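Local coordinates for protein tyrocidine synthetase 3 (Brevibacillus brevis, PDB 2JGP) that probably catalyses peptide bond formation during nonribosomal assembly of the antibiotic tyrocidine, here represented by a peptidyl carrier domain joined to a condensation domain, at residues 305-310 against 475-480; 316-321 against 505-510; 328-333 against 430-435; 334-339 against 497-502; 347-352 against 376-381. All coordinates share one frame; numbering follows the deposited sequence.

Contact 1 of 5, residues 305-310 against 475-480; sequences QCTIGA and EMTIGV
The carboxylate of Glu475 lies across the backbone at Gly309, whose CA sits above the carboxylate plane and 3.6 Å from CD. Having no side chain there, Gly309 lets the acid come this close. CG of Glu475 stands between its own backbone N and carbonyl carbon (chi1 53°), and OE1 accepts a hydrogen bond from the N of Gly311. At the other end, NE2 of Gln305 donates a hydrogen bond to OG1 of Thr307, the oxygen lying 16° out of the amide plane; CG of Gln305 rests 3.5 Å from Val480 O. Between these groups the two strands run antiparallel. Cys306 with Val480 and Ile308 with Ile478 are hydrogen-bonded pairs, the shortest bond running from Ile478 N to Ile308 O at 2.7 Å, and Ala310 N adds one more to Met476 O. On the face carrying Cys306 and Ile308, the CG2 branch of Ile308 reaches CB of Ile478 at 4.0 Å. Past the paired residues, CE of Met476 closes on CB of Ala310 at 3.5 Å. The pair illustrates how a strand is added beside its neighbour in the mixed four-stranded sheet of the condensation domain, where strand 303-309 is outermost and helix 489-508 packs against the Ile478 side.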
# COMPACT_ATOMS: atom_id res chain seq x y z
N GLN A 305 20.67 -3.35 1.92
CA GLN A 305 20.12 -2.07 1.48
C GLN A 305 21.22 -1.05 1.25
O GLN A 305 22.27 -1.11 1.87
CB GLN A 305 19.12 -1.53 2.51
CG GLN A 305 18.58 -0.15 2.17
CD GLN A 305 17.43 0.30 3.06
OE1 GLN A 305 16.76 -0.52 3.70
NE2 GLN A 305 17.19 1.61 3.09
N CYS A 306 20.96 -0.12 0.33
CA CYS A 306 21.76 1.09 0.20
C CYS A 306 20.83 2.29 0.03
O CYS A 306 19.71 2.15 -0.45
CB CYS A 306 22.74 0.99 -0.97
SG CYS A 306 21.96 0.64 -2.55
N THR A 307 21.30 3.45 0.47
CA THR A 307 20.51 4.68 0.41
C THR A 307 21.38 5.83 -0.07
O THR A 307 22.55 5.91 0.28
CB THR A 307 19.93 5.02 1.80
OG1 THR A 307 19.18 3.91 2.30
CG2 THR A 307 19.03 6.25 1.73
N ILE A 308 20.79 6.71 -0.89
CA ILE A 308 21.49 7.89 -1.39
C ILE A 308 20.52 9.06 -1.50
O ILE A 308 19.35 8.87 -1.84
CB ILE A 308 22.17 7.61 -2.76
CG1 ILE A 308 23.06 8.78 -3.17
CG2 ILE A 308 21.13 7.34 -3.83
CD1 ILE A 308 24.07 8.43 -4.24
N GLY A 309 21.00 10.26 -1.19
CA GLY A 309 20.19 11.47 -1.29
C GLY A 309 20.15 12.01 -2.71
O GLY A 309 21.17 12.00 -3.41
N ALA A 310 18.98 12.48 -3.13
CA ALA A 310 18.80 13.04 -4.48
C ALA A 310 19.29 14.49 -4.57
O ALA A 310 19.53 15.00 -5.66
CB ALA A 310 17.35 12.95 -4.89
N GLU A 475 15.55 16.67 1.47
CA GLU A 475 15.71 16.08 0.14
C GLU A 475 14.91 14.78 0.02
O GLU A 475 14.50 14.20 1.02
CB GLU A 475 17.18 15.79 -0.19
CG GLU A 475 17.91 14.95 0.85
CD GLU A 475 19.32 14.57 0.42
OE1 GLU A 475 19.67 14.75 -0.76
OE2 GLU A 475 20.07 14.07 1.28
N MET A 476 14.71 14.34 -1.21
CA MET A 476 14.22 13.00 -1.48
C MET A 476 15.42 12.05 -1.41
O MET A 476 16.48 12.35 -1.96
CB MET A 476 13.59 12.93 -2.86
CG MET A 476 12.98 11.58 -3.21
SD MET A 476 12.64 11.43 -4.97
CE MET A 476 14.30 11.35 -5.64
N THR A 477 15.26 10.93 -0.71
CA THR A 477 16.28 9.90 -0.67
C THR A 477 15.80 8.68 -1.44
O THR A 477 14.60 8.40 -1.50
CB THR A 477 16.61 9.47 0.77
OG1 THR A 477 15.45 8.88 1.37
CG2 THR A 477 17.07 10.66 1.60
N ILE A 478 16.76 7.97 -2.04
CA ILE A 478 16.49 6.79 -2.84
C ILE A 478 17.08 5.57 -2.12
O ILE A 478 18.29 5.52 -1.89
CB ILE A 478 17.13 6.94 -4.25
CG1 ILE A 478 16.42 8.06 -5.02
CG2 ILE A 478 17.04 5.65 -5.05
CD1 ILE A 478 14.96 7.77 -5.29
N GLY A 479 16.22 4.63 -1.76
CA GLY A 479 16.64 3.40 -1.08
C GLY A 479 16.41 2.19 -1.97
O GLY A 479 15.39 2.10 -2.66
N VAL A 480 17.37 1.26 -1.96
CA VAL A 480 17.23 -0.00 -2.68
C VAL A 480 17.55 -1.15 -1.73
O VAL A 480 18.64 -1.23 -1.18
CB VAL A 480 18.14 -0.07 -3.92
CG1 VAL A 480 18.00 -1.41 -4.64
CG2 VAL A 480 17.81 1.07 -4.88

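Contact 2 of 5, residues 316-321 against 505-510; sequences EGLHQL and SIVQNP
Gly317 offers Val507 bare backbone, and this is the unusual feature of the contact: Gly317 has no side chain on the side facing Val507, so CG1 of Val507 comes to 3.9 Å from CA of Gly317, and CG2 lies 3.8 Å from its carbonyl carbon. The valine therefore uses both methyls against one turn of helix 312-325. CG2 has a second partner, CD2 of Leu318, at 3.5 Å, closer than carbons usually pack, with the two side chains crossing at about a right angle. The same CD2 touches CD1 of Ile506 at 3.9 Å. One turn on, Leu321 points at the other segment with CG anti to its backbone N (chi1 177°), and its two methyls divide the work. CD2 is directed at the Ile506 side chain, although the modelled separation there is doubtful, while CD1 meets the ring of Pro510 at 3.5 Å from CG, leucine and proline sliding past each other in opposite directions. Pro510 lies beyond the end of helix 489-508, where Asn509 leaves helical angles and its OD1 accepts from the N of His511. Phe387 of helix 387-403 touches both Leu321 and Ile506. With no hydrogen bond between the segments, the pairing is apolar throughout, and any specificity probably comes from shape: valine methyls on the Gly317 backbone, and the Leu321 methyl on the Pro510 ring.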
# COMPACT_ATOMS: atom_id res chain seq x y z
N GLU A 316 13.34 19.35 -6.00
CA GLU A 316 12.47 20.46 -6.38
C GLU A 316 12.10 20.41 -7.87
O GLU A 316 10.96 20.65 -8.24
CB GLU A 316 13.15 21.79 -6.06
CG GLU A 316 12.22 22.98 -6.15
CD GLU A 316 12.92 24.29 -5.87
OE1 GLU A 316 12.43 25.04 -5.00
OE2 GLU A 316 13.95 24.57 -6.52
N GLY A 317 13.08 20.08 -8.71
CA GLY A 317 12.83 19.95 -10.14
C GLY A 317 11.84 18.86 -10.47
O GLY A 317 10.99 19.02 -11.35
N LEU A 318 11.93 17.73 -9.76
CA LEU A 318 11.00 16.62 -9.95
C LEU A 318 9.58 17.03 -9.56
O LEU A 318 8.62 16.73 -10.28
CB LEU A 318 11.46 15.39 -9.16
CG LEU A 318 12.75 14.75 -9.69
CD1 LEU A 318 13.32 13.73 -8.70
CD2 LEU A 318 12.49 14.09 -11.04
N HIS A 319 9.45 17.74 -8.44
CA HIS A 319 8.16 18.30 -8.03
C HIS A 319 7.58 19.21 -9.10
O HIS A 319 6.40 19.10 -9.44
CB HIS A 319 8.27 19.07 -6.71
CG HIS A 319 8.18 18.20 -5.49
ND1 HIS A 319 7.00 17.62 -5.08
CD2 HIS A 319 9.12 17.80 -4.60
CE1 HIS A 319 7.21 16.91 -3.98
NE2 HIS A 319 8.50 17.00 -3.68
N GLN A 320 8.40 20.10 -9.65
CA GLN A 320 7.94 21.03 -10.68
C GLN A 320 7.60 20.30 -11.99
O GLN A 320 6.66 20.68 -12.68
CB GLN A 320 8.98 22.12 -10.93
CG GLN A 320 9.20 23.05 -9.74
CD GLN A 320 8.11 24.11 -9.57
OE1 GLN A 320 7.04 24.03 -10.17
NE2 GLN A 320 8.41 25.13 -8.76
N LEU A 321 8.34 19.23 -12.31
CA LEU A 321 8.04 18.42 -13.50
C LEU A 321 6.66 17.77 -13.36
O LEU A 321 5.87 17.74 -14.32
CB LEU A 321 9.10 17.34 -13.73
CG LEU A 321 8.81 16.40 -14.90
CD1 LEU A 321 8.71 17.16 -16.21
CD2 LEU A 321 9.87 15.31 -14.99
N SER A 505 18.15 14.26 -16.11
CA SER A 505 17.98 14.44 -17.55
C SER A 505 16.53 14.75 -17.95
O SER A 505 16.29 15.61 -18.80
CB SER A 505 18.43 13.17 -18.28
OG SER A 505 19.76 12.84 -17.93
N ILE A 506 15.58 14.04 -17.34
CA ILE A 506 14.17 14.25 -17.66
C ILE A 506 13.64 15.57 -17.09
O ILE A 506 12.74 16.18 -17.66
CB ILE A 506 13.27 13.04 -17.25
CG1 ILE A 506 13.26 12.81 -15.74
CG2 ILE A 506 13.74 11.78 -17.96
CD1 ILE A 506 12.52 13.88 -14.95
N VAL A 507 14.21 16.03 -15.97
CA VAL A 507 13.90 17.36 -15.45
C VAL A 507 14.45 18.45 -16.39
O VAL A 507 13.77 19.45 -16.67
CB VAL A 507 14.43 17.56 -14.00
CG1 VAL A 507 14.39 19.03 -13.59
CG2 VAL A 507 13.63 16.72 -13.02
N GLN A 508 15.68 18.25 -16.86
CA GLN A 508 16.30 19.14 -17.85
C GLN A 508 15.46 19.24 -19.12
O GLN A 508 15.22 20.34 -19.63
CB GLN A 508 17.70 18.63 -18.22
CG GLN A 508 18.48 19.49 -19.24
CD GLN A 508 19.67 18.77 -19.85
OE1 GLN A 508 20.46 19.36 -20.60
NE2 GLN A 508 19.81 17.49 -19.54
N ASN A 509 15.01 18.09 -19.62
CA ASN A 509 14.27 18.02 -20.87
C ASN A 509 13.28 16.85 -20.85
O ASN A 509 13.65 15.73 -21.23
CB ASN A 509 15.24 17.87 -22.05
CG ASN A 509 14.53 17.80 -23.40
OD1 ASN A 509 13.33 18.06 -23.51
ND2 ASN A 509 15.29 17.46 -24.43
N PRO A 510 12.03 17.11 -20.43
CA PRO A 510 11.01 16.06 -20.34
C PRO A 510 10.63 15.43 -21.69
O PRO A 510 10.03 14.36 -21.71
CB PRO A 510 9.79 16.77 -19.74
CG PRO A 510 10.28 18.07 -19.24
CD PRO A 510 11.51 18.41 -19.99

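Contact 3 of 5, residues 328-333 against 430-435; sequences TLYMVL and TVFTFQ
Helix 329-333 lies over strand 430-435 with axes 9.2 Å apart at their closest and N-to-C directions 148° apart. This is the layering of an alpha/beta fold: a helix of the condensation domain laid against a mixed sheet, the contact being made by alternate strand residues, Phe432 and Phe434, that turn toward the helix. Tyr330 and Phe432 form an edge-to-face pair, ring planes at 78° and centroids 5.3 Å apart. The phenylalanine supplies the edge. Its CE2 stands over one face of the tyrosine ring, offset toward the rim and 3.8 Å from CE1. Tyr330 reaches this place with CG anti to its backbone N (chi1 -178°), while its CD1 also touches CB of Phe434. The far end of the Phe432 ring belongs to Leu333, whose CB is 3.6 Å from CZ. Two leucines one turn apart then share the ring of Phe434, each crossing it at about a right angle: CD2 of Leu329 lies 3.6 Å from CZ, and CD1 of Leu333 lies 3.8 Å from CD1. The helix start is capped by Thr328, whose OG1 accepts from the N of Met331. Ala469 of strand 465-471 touches both Leu333 and Phe434, continuing the apolar layer onto the neighbouring strand. Polar bonding across the contact runs through a single water at the edge of the tyrosine ring and in its plane; it lies 2.7 Å from OH of Tyr330 and donates to the carbonyl O of Phe432 at 2.8 Å.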
# COMPACT_ATOMS: atom_id res chain seq x y z
N THR A 328 1.59 13.26 -10.50
CA THR A 328 2.06 13.29 -9.13
C THR A 328 3.56 12.98 -9.15
O THR A 328 4.06 12.40 -10.10
CB THR A 328 1.33 12.24 -8.26
OG1 THR A 328 1.57 10.92 -8.78
CG2 THR A 328 -0.19 12.52 -8.24
N LEU A 329 4.26 13.39 -8.10
CA LEU A 329 5.67 13.04 -7.95
C LEU A 329 5.82 11.52 -7.99
O LEU A 329 6.73 11.00 -8.62
CB LEU A 329 6.24 13.61 -6.66
CG LEU A 329 7.70 13.26 -6.36
CD1 LEU A 329 8.62 13.62 -7.53
CD2 LEU A 329 8.15 13.94 -5.08
N TYR A 330 4.90 10.82 -7.33
CA TYR A 330 4.85 9.36 -7.40
C TYR A 330 4.94 8.85 -8.84
O TYR A 330 5.74 7.97 -9.14
CB TYR A 330 3.55 8.86 -6.76
CG TYR A 330 3.41 7.36 -6.74
CD1 TYR A 330 3.74 6.64 -5.60
CD2 TYR A 330 2.95 6.67 -7.85
CE1 TYR A 330 3.61 5.26 -5.57
CE2 TYR A 330 2.82 5.30 -7.84
CZ TYR A 330 3.16 4.60 -6.69
OH TYR A 330 3.03 3.24 -6.66
N MET A 331 4.11 9.41 -9.71
CA MET A 331 4.07 8.97 -11.11
C MET A 331 5.37 9.26 -11.87
O MET A 331 5.82 8.45 -12.67
CB MET A 331 2.90 9.63 -11.85
CG MET A 331 1.52 9.13 -11.45
SD MET A 331 0.26 10.21 -12.16
CE MET A 331 -1.22 9.59 -11.35
N VAL A 332 5.94 10.44 -11.63
CA VAL A 332 7.19 10.84 -12.28
C VAL A 332 8.30 9.86 -11.91
O VAL A 332 9.00 9.34 -12.78
CB VAL A 332 7.59 12.27 -11.86
CG1 VAL A 332 9.01 12.61 -12.33
CG2 VAL A 332 6.57 13.30 -12.39
N LEU A 333 8.42 9.59 -10.62
CA LEU A 333 9.43 8.64 -10.12
C LEU A 333 9.21 7.21 -10.62
O LEU A 333 10.16 6.52 -10.98
CB LEU A 333 9.45 8.66 -8.59
CG LEU A 333 9.80 9.99 -7.93
CD1 LEU A 333 9.63 9.87 -6.43
CD2 LEU A 333 11.21 10.43 -8.29
N THR A 430 10.21 -6.80 -9.04
CA THR A 430 10.63 -5.60 -8.35
C THR A 430 9.41 -4.84 -7.85
O THR A 430 8.32 -4.96 -8.42
CB THR A 430 11.49 -4.69 -9.26
OG1 THR A 430 11.92 -3.56 -8.51
CG2 THR A 430 10.69 -4.22 -10.47
N VAL A 431 9.61 -4.07 -6.79
CA VAL A 431 8.56 -3.26 -6.18
C VAL A 431 9.04 -1.81 -6.08
O VAL A 431 10.23 -1.56 -5.85
CB VAL A 431 8.19 -3.79 -4.77
CG1 VAL A 431 7.38 -2.77 -3.99
CG2 VAL A 431 7.43 -5.11 -4.89
N PHE A 432 8.12 -0.87 -6.28
CA PHE A 432 8.39 0.56 -6.14
C PHE A 432 7.49 1.13 -5.06
O PHE A 432 6.29 0.87 -5.08
CB PHE A 432 8.14 1.27 -7.47
CG PHE A 432 8.20 2.76 -7.38
CD1 PHE A 432 9.41 3.43 -7.47
CD2 PHE A 432 7.04 3.51 -7.18
CE1 PHE A 432 9.47 4.81 -7.38
CE2 PHE A 432 7.09 4.89 -7.09
CZ PHE A 432 8.31 5.54 -7.18
N THR A 433 8.06 1.89 -4.13
CA THR A 433 7.26 2.62 -3.12
C THR A 433 7.73 4.07 -2.97
O THR A 433 8.89 4.38 -3.23
CB THR A 433 7.29 1.96 -1.73
OG1 THR A 433 8.58 2.12 -1.12
CG2 THR A 433 6.95 0.47 -1.82
N PHE A 434 6.82 4.94 -2.55
CA PHE A 434 7.15 6.35 -2.28
C PHE A 434 6.46 6.78 -0.99
O PHE A 434 5.26 6.58 -0.82
CB PHE A 434 6.74 7.24 -3.46
CG PHE A 434 6.88 8.71 -3.20
CD1 PHE A 434 8.13 9.27 -2.94
CD2 PHE A 434 5.77 9.55 -3.19
CE1 PHE A 434 8.27 10.62 -2.69
CE2 PHE A 434 5.90 10.91 -2.94
CZ PHE A 434 7.15 11.45 -2.69
N GLN A 435 7.23 7.35 -0.06
CA GLN A 435 6.71 7.75 1.26
C GLN A 435 7.13 9.17 1.62
O GLN A 435 8.02 9.74 0.97
CB GLN A 435 7.21 6.78 2.35
CG GLN A 435 7.28 5.30 1.94
CD GLN A 435 8.65 4.88 1.42
OE1 GLN A 435 8.83 4.61 0.23
NE2 GLN A 435 9.63 4.83 2.32
O HOH W 1 3.79 1.98 -4.36

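Contact 4 of 5, residues 334-339 against 497-502; sequences LAAYNV and RHFLTI
Ala336 leaves a shallow dip on its helix, and the ring of Phe499 fills it. CE1 of the ring reaches CB of Ala336 at 3.7 Å, with CZ only slightly farther off. The same carbon, CE1, stands 3.6 Å from the backbone N of Tyr337, which lies at the edge of the ring and in its plane, so the tip of the ring rests on the alanine methyl and the adjoining backbone N together. Its CG is anti to the backbone N (chi1 178°), starting the ring on its way toward the partner helix. The second bump is Ile502, one turn along helix 489-508. It meets Val339, and the two side chains slide past each other in opposite directions: CG2 of Ile502 faces both valine methyls, while its CD1 sits 4.0 Å from CG2 of Val339. The contact is a buried crossing of two condensation-domain helices: the axes of segments 334-339 and 497-502 approach to 9.5 Å, with directions 118° apart, and the small Ala336 lies where the backbones come near. Leu340, next along helix 329-345, touches both Phe499 and Ile502, and Phe467 of strand 465-471 brings its ring against those of Tyr337 and Phe499. On another side of the first helix, Asn338 turns its amide back on its own backbone: ND2 gives a nearly straight bond of 2.8 Å to Leu334 O, reaching it from the face opposite to that used by Asn338 N.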
# COMPACT_ATOMS: atom_id res chain seq x y z
N LEU A 334 7.95 6.77 -10.64
CA LEU A 334 7.64 5.45 -11.19
C LEU A 334 8.02 5.39 -12.66
O LEU A 334 8.56 4.38 -13.13
CB LEU A 334 6.15 5.12 -11.02
CG LEU A 334 5.67 3.79 -11.62
CD1 LEU A 334 6.46 2.60 -11.05
CD2 LEU A 334 4.17 3.63 -11.38
N ALA A 335 7.72 6.46 -13.39
CA ALA A 335 8.09 6.57 -14.79
C ALA A 335 9.61 6.48 -14.95
O ALA A 335 10.10 5.72 -15.78
CB ALA A 335 7.55 7.88 -15.38
N ALA A 336 10.34 7.25 -14.15
CA ALA A 336 11.81 7.24 -14.18
C ALA A 336 12.36 5.87 -13.80
O ALA A 336 13.36 5.41 -14.35
CB ALA A 336 12.38 8.31 -13.24
N TYR A 337 11.69 5.21 -12.87
CA TYR A 337 12.10 3.88 -12.45
C TYR A 337 11.93 2.88 -13.60
O TYR A 337 12.82 2.07 -13.85
CB TYR A 337 11.34 3.45 -11.20
CG TYR A 337 11.78 2.12 -10.64
CD1 TYR A 337 13.10 1.91 -10.26
CD2 TYR A 337 10.87 1.08 -10.48
CE1 TYR A 337 13.51 0.68 -9.74
CE2 TYR A 337 11.28 -0.15 -9.97
CZ TYR A 337 12.60 -0.34 -9.60
OH TYR A 337 13.01 -1.55 -9.10
N ASN A 338 10.81 2.96 -14.31
CA ASN A 338 10.60 2.12 -15.50
C ASN A 338 11.68 2.28 -16.59
O ASN A 338 12.09 1.29 -17.20
CB ASN A 338 9.22 2.34 -16.11
CG ASN A 338 8.16 1.50 -15.46
OD1 ASN A 338 7.78 0.45 -15.98
ND2 ASN A 338 7.67 1.95 -14.31
N VAL A 339 12.11 3.51 -16.84
CA VAL A 339 13.19 3.72 -17.83
C VAL A 339 14.54 3.19 -17.31
O VAL A 339 15.33 2.65 -18.09
CB VAL A 339 13.29 5.19 -18.36
CG1 VAL A 339 12.58 6.20 -17.47
CG2 VAL A 339 14.74 5.61 -18.63
N ARG A 497 22.69 5.70 -8.56
CA ARG A 497 23.24 6.88 -9.23
C ARG A 497 22.66 7.03 -10.63
O ARG A 497 22.39 8.15 -11.07
CB ARG A 497 24.77 6.80 -9.33
CG ARG A 497 25.51 6.83 -7.99
CD ARG A 497 27.00 7.14 -8.16
NE ARG A 497 27.72 6.10 -8.90
CZ ARG A 497 28.19 4.97 -8.36
NH1 ARG A 497 28.04 4.70 -7.07
NH2 ARG A 497 28.83 4.09 -9.14
N HIS A 498 22.47 5.91 -11.32
CA HIS A 498 21.86 5.93 -12.65
C HIS A 498 20.41 6.40 -12.61
O HIS A 498 19.96 7.09 -13.53
CB HIS A 498 21.97 4.56 -13.33
CG HIS A 498 23.35 4.24 -13.82
ND1 HIS A 498 24.34 5.19 -13.95
CD2 HIS A 498 23.90 3.07 -14.23
CE1 HIS A 498 25.44 4.62 -14.41
NE2 HIS A 498 25.20 3.34 -14.59
N PHE A 499 19.68 6.06 -11.56
CA PHE A 499 18.33 6.60 -11.38
C PHE A 499 18.38 8.13 -11.29
O PHE A 499 17.56 8.83 -11.91
CB PHE A 499 17.64 6.03 -10.13
CG PHE A 499 16.27 6.61 -9.89
CD1 PHE A 499 15.17 6.10 -10.56
CD2 PHE A 499 16.10 7.69 -9.03
CE1 PHE A 499 13.90 6.65 -10.35
CE2 PHE A 499 14.83 8.24 -8.83
CZ PHE A 499 13.74 7.72 -9.49
N LEU A 500 19.33 8.65 -10.52
CA LEU A 500 19.47 10.09 -10.34
C LEU A 500 19.91 10.79 -11.61
O LEU A 500 19.51 11.93 -11.86
CB LEU A 500 20.45 10.41 -9.21
CG LEU A 500 20.05 9.92 -7.82
CD1 LEU A 500 21.15 10.26 -6.81
CD2 LEU A 500 18.71 10.50 -7.39
N THR A 501 20.74 10.13 -12.42
CA THR A 501 21.13 10.68 -13.71
C THR A 501 19.91 10.75 -14.65
O THR A 501 19.68 11.75 -15.31
CB THR A 501 22.30 9.91 -14.37
OG1 THR A 501 21.93 8.55 -14.59
CG2 THR A 501 23.53 9.94 -13.48
N ILE A 502 19.11 9.68 -14.68
CA ILE A 502 17.89 9.67 -15.48
C ILE A 502 16.96 10.79 -15.02
O ILE A 502 16.42 11.55 -15.83
CB ILE A 502 17.17 8.30 -15.43
CG1 ILE A 502 17.98 7.25 -16.20
CG2 ILE A 502 15.76 8.41 -16.02
CD1 ILE A 502 17.59 5.82 -15.88

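Contact 5 of 5, residues 347-352 against 376-381; sequences QEDIIV and AMRNKP
A two-stranded antiparallel sheet with a long connection between its strands frames this contact, in which Ile350 and Val352 pair with Asn379 and Met377. Each pair is hydrogen-bonded in both directions, the bond from Val352 N to Met377 O measuring 2.8 Å. Beside them Arg378 takes hold of Asp349 side-on, with two nitrogens: NE reaches OD1 at 3.1 Å and NH2 reaches OD2 at 2.9 Å. Both oxygens use their syn lone pairs, and the carboxylate and guanidinium planes are 24° apart, so the two-pronged salt bridge is moderately twisted. The arginine gets there fully drawn out, CG anti to the backbone N (chi1 -178°) and the chain extended to NE, with its CG 4.1 Å from CG1 of Ile351. NH1 has a second acidic partner in Asp282, which would probably strengthen the hold on the buried guanidinium. Beyond Asn379, the ring of Pro381 meets Ile350 at about a right angle, CG to CD1 at 4.0 Å. The Ile350 and Asn379 face turns to helices 329-345 and 387-403, Ile351 packs on the loop residues Phe280 and Pro285, and Val352 touches Thr430 and Phe432 of strand 430-435.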
# COMPACT_ATOMS: atom_id res chain seq x y z
N GLN A 347 14.85 -4.10 -22.11
CA GLN A 347 13.46 -4.47 -22.38
C GLN A 347 12.59 -3.22 -22.47
O GLN A 347 12.93 -2.18 -21.91
CB GLN A 347 12.93 -5.38 -21.27
CG GLN A 347 13.55 -6.77 -21.26
CD GLN A 347 13.04 -7.61 -20.12
OE1 GLN A 347 13.02 -7.17 -18.97
NE2 GLN A 347 12.64 -8.84 -20.42
N GLU A 348 11.46 -3.33 -23.17
CA GLU A 348 10.57 -2.21 -23.40
C GLU A 348 9.13 -2.52 -22.95
O GLU A 348 8.18 -1.87 -23.38
CB GLU A 348 10.59 -1.83 -24.88
CG GLU A 348 11.99 -1.57 -25.42
CD GLU A 348 11.99 -0.88 -26.76
OE1 GLU A 348 12.86 -0.01 -26.98
OE2 GLU A 348 11.10 -1.18 -27.58
N ASP A 349 9.00 -3.51 -22.08
CA ASP A 349 7.71 -3.94 -21.55
C ASP A 349 8.01 -4.51 -20.17
O ASP A 349 8.66 -5.55 -20.04
CB ASP A 349 7.10 -5.00 -22.47
CG ASP A 349 5.68 -5.38 -22.09
OD1 ASP A 349 5.16 -4.92 -21.05
OD2 ASP A 349 5.09 -6.18 -22.85
N ILE A 350 7.54 -3.80 -19.14
CA ILE A 350 7.99 -4.01 -17.77
C ILE A 350 6.84 -3.91 -16.78
O ILE A 350 6.01 -3.00 -16.88
CB ILE A 350 9.05 -2.95 -17.38
CG1 ILE A 350 10.23 -3.01 -18.37
CG2 ILE A 350 9.53 -3.17 -15.94
CD1 ILE A 350 11.44 -2.24 -17.95
N ILE A 351 6.81 -4.83 -15.82
CA ILE A 351 5.81 -4.83 -14.75
C ILE A 351 6.51 -4.53 -13.42
O ILE A 351 7.51 -5.16 -13.09
CB ILE A 351 5.07 -6.18 -14.66
CG1 ILE A 351 4.52 -6.58 -16.04
CG2 ILE A 351 3.94 -6.11 -13.64
CD1 ILE A 351 4.03 -7.99 -16.12
N VAL A 352 5.98 -3.55 -12.69
CA VAL A 352 6.51 -3.15 -11.39
C VAL A 352 5.40 -3.23 -10.36
O VAL A 352 4.34 -2.67 -10.56
CB VAL A 352 7.04 -1.70 -11.42
CG1 VAL A 352 7.43 -1.24 -10.01
CG2 VAL A 352 8.23 -1.58 -12.39
N ALA A 376 -0.06 -4.77 -9.91
CA ALA A 376 0.95 -5.07 -10.92
C ALA A 376 0.87 -3.99 -11.99
O ALA A 376 -0.02 -4.01 -12.83
CB ALA A 376 0.70 -6.43 -11.53
N MET A 377 1.80 -3.04 -11.94
CA MET A 377 1.78 -1.91 -12.85
C MET A 377 2.62 -2.21 -14.09
O MET A 377 3.84 -2.35 -14.00
CB MET A 377 2.31 -0.66 -12.14
CG MET A 377 1.81 0.62 -12.72
SD MET A 377 0.08 0.93 -12.30
CE MET A 377 0.17 1.56 -10.64
N ARG A 378 1.95 -2.32 -15.24
CA ARG A 378 2.62 -2.65 -16.51
C ARG A 378 2.77 -1.40 -17.37
O ARG A 378 1.80 -0.68 -17.60
CB ARG A 378 1.84 -3.71 -17.27
CG ARG A 378 2.48 -4.14 -18.59
CD ARG A 378 1.65 -5.21 -19.25
NE ARG A 378 2.26 -5.74 -20.47
CZ ARG A 378 1.91 -6.87 -21.06
NH1 ARG A 378 0.93 -7.63 -20.56
NH2 ARG A 378 2.53 -7.27 -22.17
N ASN A 379 3.98 -1.17 -17.86
CA ASN A 379 4.26 -0.05 -18.74
C ASN A 379 5.23 -0.46 -19.83
O ASN A 379 5.91 -1.48 -19.71
CB ASN A 379 4.82 1.13 -17.94
CG ASN A 379 3.74 1.87 -17.19
OD1 ASN A 379 3.62 1.75 -15.96
ND2 ASN A 379 2.93 2.63 -17.92
N LYS A 380 5.30 0.34 -20.89
CA LYS A 380 6.05 0.00 -22.08
C LYS A 380 7.02 1.11 -22.45
O LYS A 380 6.76 1.91 -23.36
CB LYS A 380 5.09 -0.31 -23.23
CG LYS A 380 4.24 -1.55 -22.94
CD LYS A 380 3.34 -1.94 -24.09
CE LYS A 380 2.39 -3.05 -23.68
NZ LYS A 380 1.40 -3.34 -24.75
N PRO A 381 8.15 1.19 -21.71
CA PRO A 381 9.18 2.18 -21.99
C PRO A 381 9.96 1.86 -23.27
O PRO A 381 11.07 1.33 -23.23
CB PRO A 381 10.08 2.11 -20.74
CG PRO A 381 9.93 0.72 -20.26
CD PRO A 381 8.51 0.33 -20.56

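Helix 329-345 joins contacts 3 and 4, and helix 489-508 joins contacts 2 and 4, while side-chain touches tie in contacts 1 and 5. Contact 1 bears on contact 4 through Ile478 CD1 and Phe499 CE2, 3.6 Å apart, and on contact 3 through Met476 SD and Leu333 CD1, 3.7 Å apart. Contact 5 closes on contact 3 where Val352 CG1 meets Phe432 CB at 3.6 Å. It stays clear of contacts 1 and 2, with nearest atoms about 11 Å away in each case. The sodium ion held by Gln396 and Asp400 lies about 11 Å from the side chain of Met377 in contact 5.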